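STIV B116 (PDB 2J85) probably binds DNA, as a small viral protein of a family conserved across diverse crenarchaeal viruses. Local coordinates at residues 32-35 with 36-39; 53-56 with 57-61. All coordinates share one frame; numbering follows the deposited sequence.

In the fold
Both contacts are short runs of one helix, about two turns each, contact 1 on helix 29-41 and contact 2 on helix 52-62. The two helices touch each other where Leu36 CD2 of contact 1 lies 3.8 Å from Val58 CG1 of contact 2. The Cys33-Cys62 disulfide joins the same pair of helices. Each run has a buried side and a more open one, and their centres are about 14 Å apart. Contact 1 buries Phe32, Cys33 and Leu36 and carries Lys35, Glu37 and Arg39, all partly exposed. Contact 2 buries Thr54, Ile55, Leu57 and Val58. The polar side chains of its own two segments are uncharged and include a threonine hydroxyl bonded back to the helix backbone.

Contact 1: 32-35 with 36-39; sequences FCLK and LELR
Phe32 and Leu36 meet on the buried side of this stretch of helix. The CD2 methyl of Leu36 lies 4.3 Å from CE2 of the Phe32 ring and approaches it obliquely. Leu36 reaches the ring because its CG is anti to the backbone N (chi1 170°). The backbone is bonded in the i to i+4 pattern: Leu36 N donates to Phe32 O at 2.9 Å, and Glu37 N, Leu38 N and Arg39 N donate in the same way to Cys33 O, Leu34 O and Lys35 O.

On the more open side, Glu37 folds back along the helix. Glu37 CG is anti to the carbonyl carbon (chi1 -71°) and sits 3.1 Å from Cys33 O. Glu37 OE1, a carboxylate oxygen, comes 3.6 Å from the CD2 methyl of Leu34, and the two side chains cross at a slant. Glu37 OE2 is 3.9 Å from Cys33 CB. These are contacts of a carboxylate with carbon, not polar bonds.

Arg39 CG lies 3.2 Å from Lys35 O. The CD2 methyl of Leu38 sits 3.9 Å above the guanidinium plane of Arg39, over its centre. The guanidinium is held through NH1 by a salt bridge to Asp42. Lys35 NZ and Arg39 NH2 are 6.0 Å apart.

Further out, Phe32 and Leu36 pack on Leu6 of strand 4-7, and the Phe32 ring also meets that of Phe112. Leu36 touches Cys62 of helix 52-62. This is an alpha-helix with i to i+4 bonding whose buried side, Phe32 and Leu36, lies against the mixed sheet of an alpha/beta fold, and which is tied by a disulfide to helix 52-62.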
loop_
_atom_site.group_PDB
_atom_site.type_symbol
_atom_site.label_atom_id
_atom_site.label_comp_id
_atom_site.label_asym_id
_atom_site.label_seq_id
_atom_site.Cartn_x
_atom_site.Cartn_y
_atom_site.Cartn_z
ATOM N N PHE A 32 -15.311 3.341 12.034
ATOM C CA PHE A 32 -14.372 4.306 11.496
ATOM C C PHE A 32 -14.631 5.736 12.040
ATOM O O PHE A 32 -13.687 6.426 12.515
ATOM C CB PHE A 32 -14.438 4.302 9.964
ATOM C CG PHE A 32 -13.669 5.429 9.312
ATOM C CD1 PHE A 32 -12.295 5.306 9.081
ATOM C CD2 PHE A 32 -14.329 6.585 8.901
ATOM C CE1 PHE A 32 -11.575 6.319 8.434
ATOM C CE2 PHE A 32 -13.642 7.618 8.263
ATOM C CZ PHE A 32 -12.244 7.489 8.020
ATOM N N CYS A 33 -15.883 6.183 11.928
ATOM C CA CYS A 33 -16.253 7.544 12.352
ATOM C C CYS A 33 -16.080 7.735 13.842
ATOM O O CYS A 33 -15.597 8.756 14.265
ATOM C CB CYS A 33 -17.696 7.857 11.966
ATOM S SG CYS A 33 -17.919 8.075 10.184
ATOM N N LEU A 34 -16.460 6.741 14.631
ATOM C CA LEU A 34 -16.291 6.797 16.080
ATOM C C LEU A 34 -14.809 6.822 16.530
ATOM O O LEU A 34 -14.440 7.579 17.428
ATOM C CB LEU A 34 -17.045 5.632 16.722
ATOM C CG LEU A 34 -18.595 5.686 16.790
ATOM C CD1 LEU A 34 -19.127 4.372 17.292
ATOM C CD2 LEU A 34 -19.091 6.830 17.690
ATOM N N LYS A 35 -13.964 5.993 15.905
ATOM C CA LYS A 35 -12.532 6.006 16.180
ATOM C C LYS A 35 -11.893 7.356 15.796
ATOM O O LYS A 35 -11.094 7.925 16.538
ATOM C CB LYS A 35 -11.836 4.820 15.476
ATOM C CG LYS A 35 -12.076 3.470 16.184
ATOM C CD LYS A 35 -11.812 2.276 15.273
ATOM C CE LYS A 35 -11.816 0.934 16.023
ATOM N NZ LYS A 35 -10.842 0.879 17.127
ATOM N N LEU A 36 -12.275 7.870 14.638
ATOM C CA LEU A 36 -11.847 9.186 14.193
ATOM C C LEU A 36 -12.268 10.283 15.172
ATOM O O LEU A 36 -11.451 11.110 15.586
ATOM C CB LEU A 36 -12.425 9.449 12.819
ATOM C CG LEU A 36 -12.310 10.847 12.258
ATOM C CD1 LEU A 36 -10.840 11.221 12.224
ATOM C CD2 LEU A 36 -12.985 10.901 10.888
ATOM N N GLU A 37 -13.529 10.273 15.570
ATOM C CA GLU A 37 -14.023 11.229 16.563
ATOM C C GLU A 37 -13.270 11.125 17.878
ATOM O O GLU A 37 -12.892 12.136 18.449
ATOM C CB GLU A 37 -15.526 11.041 16.785
ATOM C CG GLU A 37 -16.347 11.493 15.595
ATOM C CD GLU A 37 -17.698 10.757 15.460
ATOM O OE1 GLU A 37 -18.148 10.103 16.429
ATOM O OE2 GLU A 37 -18.302 10.852 14.364
ATOM N N LEU A 38 -13.060 9.902 18.351
ATOM C CA LEU A 38 -12.255 9.653 19.558
ATOM C C LEU A 38 -10.850 10.243 19.462
ATOM O O LEU A 38 -10.358 10.870 20.390
ATOM C CB LEU A 38 -12.152 8.146 19.828
ATOM C CG LEU A 38 -11.557 7.720 21.190
ATOM C CD1 LEU A 38 -12.312 8.373 22.373
ATOM C CD2 LEU A 38 -11.486 6.158 21.351
ATOM N N ARG A 39 -10.191 10.049 18.334
ATOM C CA ARG A 39 -8.829 10.568 18.191
ATOM C C ARG A 39 -8.782 12.070 17.945
ATOM O O ARG A 39 -7.792 12.704 18.247
ATOM C CB ARG A 39 -8.091 9.791 17.108
ATOM C CG ARG A 39 -8.029 8.303 17.386
ATOM C CD ARG A 39 -7.765 8.012 18.848
ATOM N NE ARG A 39 -7.732 6.586 19.094
ATOM C CZ ARG A 39 -7.653 6.043 20.308
ATOM N NH1 ARG A 39 -7.573 6.809 21.388
ATOM N NH2 ARG A 39 -7.616 4.715 20.443
#

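Contact 2: 53-56 with 57-61; sequences STIN and LVNTL
Thr60 turns its OG1 anti to its own carbonyl carbon, beside the backbone N (chi1 -61°), and this brings the hydroxyl back to Asn56 O. Thr60 OG1 donates to Asn56 O at 3.0 Å. Thr60 N donates to Asn56 O as well, at 2.9 Å. The two donors approach from opposite faces of the carbonyl plane, the hydroxyl from 36° out of it. One carbonyl oxygen is therefore gripped twice by a single residue.

Val58 places CG2 anti to its carbonyl carbon, which sets this methyl 3.2 Å from Thr54 O. The CG2 methyls of Thr54 and Val58 are 4.4 Å apart, a loose approach on the buried side. Ile55 and Asn59 run side by side and point the same way. CB of Asn59 lies 3.4 Å from Ile55 O.

This stretch is regular alpha-helix. A threonine hydroxyl bonded to the carbonyl four residues earlier is a common helical use of this side chain. Leu57 N, Val58 N and Asn59 N donate in turn to Ser53 O, Thr54 O and Ile55 O. Leu57 N to Ser53 O is a little longer, at 3.1 Å.

Thr54, Leu57 and Val58 all pack on Ile84 of strand 80-86, so this side of helix 52-62 faces the sheet. Thr60 and Leu61 rest on Ile101 of helix 98-106. Ser53 OG is hydrogen-bonded to Glu92 OE1.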
loop_
_atom_site.group_PDB
_atom_site.type_symbol
_atom_site.label_atom_id
_atom_site.label_comp_id
_atom_site.label_asym_id
_atom_site.label_seq_id
_atom_site.Cartn_x
_atom_site.Cartn_y
_atom_site.Cartn_z
ATOM N N SER A 53 -11.961 16.735 -1.769
ATOM C CA SER A 53 -13.033 15.797 -2.142
ATOM C C SER A 53 -13.172 14.681 -1.098
ATOM O O SER A 53 -14.278 14.301 -0.723
ATOM C CB SER A 53 -12.784 15.183 -3.527
ATOM O OG SER A 53 -11.829 15.928 -4.256
ATOM N N THR A 54 -12.035 14.169 -0.642
ATOM C CA THR A 54 -11.999 13.101 0.346
ATOM C C THR A 54 -12.370 13.661 1.708
ATOM O O THR A 54 -13.154 13.062 2.441
ATOM C CB THR A 54 -10.609 12.453 0.401
ATOM O OG1 THR A 54 -10.223 12.055 -0.922
ATOM C CG2 THR A 54 -10.604 11.237 1.342
ATOM N N ILE A 55 -11.821 14.827 2.027
ATOM C CA ILE A 55 -12.196 15.567 3.229
ATOM C C ILE A 55 -13.698 15.847 3.317
ATOM O O ILE A 55 -14.299 15.619 4.347
ATOM C CB ILE A 55 -11.392 16.887 3.319
ATOM C CG1 ILE A 55 -9.948 16.585 3.749
ATOM C CG2 ILE A 55 -12.059 17.888 4.280
ATOM C CD1 ILE A 55 -9.818 15.947 5.142
ATOM N N ASN A 56 -14.300 16.341 2.242
ATOM C CA ASN A 56 -15.743 16.608 2.236
ATOM C C ASN A 56 -16.558 15.329 2.425
ATOM O O ASN A 56 -17.520 15.319 3.179
ATOM C CB ASN A 56 -16.201 17.320 0.955
ATOM C CG ASN A 56 -15.602 18.724 0.789
ATOM O OD1 ASN A 56 -15.618 19.274 -0.317
ATOM N ND2 ASN A 56 -15.057 19.291 1.865
ATOM N N LEU A 57 -16.172 14.254 1.748
ATOM C CA LEU A 57 -16.807 12.942 1.952
ATOM C C LEU A 57 -16.753 12.466 3.419
ATOM O O LEU A 57 -17.747 11.983 3.974
ATOM C CB LEU A 57 -16.123 11.897 1.064
ATOM C CG LEU A 57 -16.860 10.566 0.874
ATOM C CD1 LEU A 57 -16.623 10.035 -0.538
ATOM C CD2 LEU A 57 -16.430 9.559 1.906
ATOM N N VAL A 58 -15.581 12.592 4.038
ATOM C CA VAL A 58 -15.396 12.146 5.423
ATOM C C VAL A 58 -16.235 13.003 6.359
ATOM O O VAL A 58 -16.882 12.481 7.271
ATOM C CB VAL A 58 -13.890 12.166 5.836
ATOM C CG1 VAL A 58 -13.719 11.891 7.327
ATOM C CG2 VAL A 58 -13.101 11.138 5.005
ATOM N N ASN A 59 -16.234 14.311 6.113
ATOM C CA ASN A 59 -17.017 15.246 6.917
ATOM C C ASN A 59 -18.506 14.991 6.812
ATOM O O ASN A 59 -19.214 14.990 7.824
ATOM C CB ASN A 59 -16.682 16.694 6.574
ATOM C CG ASN A 59 -15.316 17.129 7.125
ATOM O OD1 ASN A 59 -14.763 18.148 6.708
ATOM N ND2 ASN A 59 -14.762 16.348 8.050
ATOM N N THR A 60 -18.982 14.726 5.607
ATOM C CA THR A 60 -20.386 14.390 5.426
ATOM C C THR A 60 -20.715 13.083 6.160
ATOM O O THR A 60 -21.683 12.996 6.910
ATOM C CB THR A 60 -20.744 14.279 3.936
ATOM O OG1 THR A 60 -20.494 15.541 3.303
ATOM C CG2 THR A 60 -22.216 13.897 3.746
ATOM N N LEU A 61 -19.873 12.086 5.953
ATOM C CA LEU A 61 -20.080 10.762 6.513
ATOM C C LEU A 61 -20.059 10.734 8.040
ATOM O O LEU A 61 -20.924 10.132 8.669
ATOM C CB LEU A 61 -18.998 9.828 5.982
ATOM C CG LEU A 61 -19.175 8.385 6.393
ATOM C CD1 LEU A 61 -20.443 7.864 5.733
ATOM C CD2 LEU A 61 -17.985 7.617 5.968
#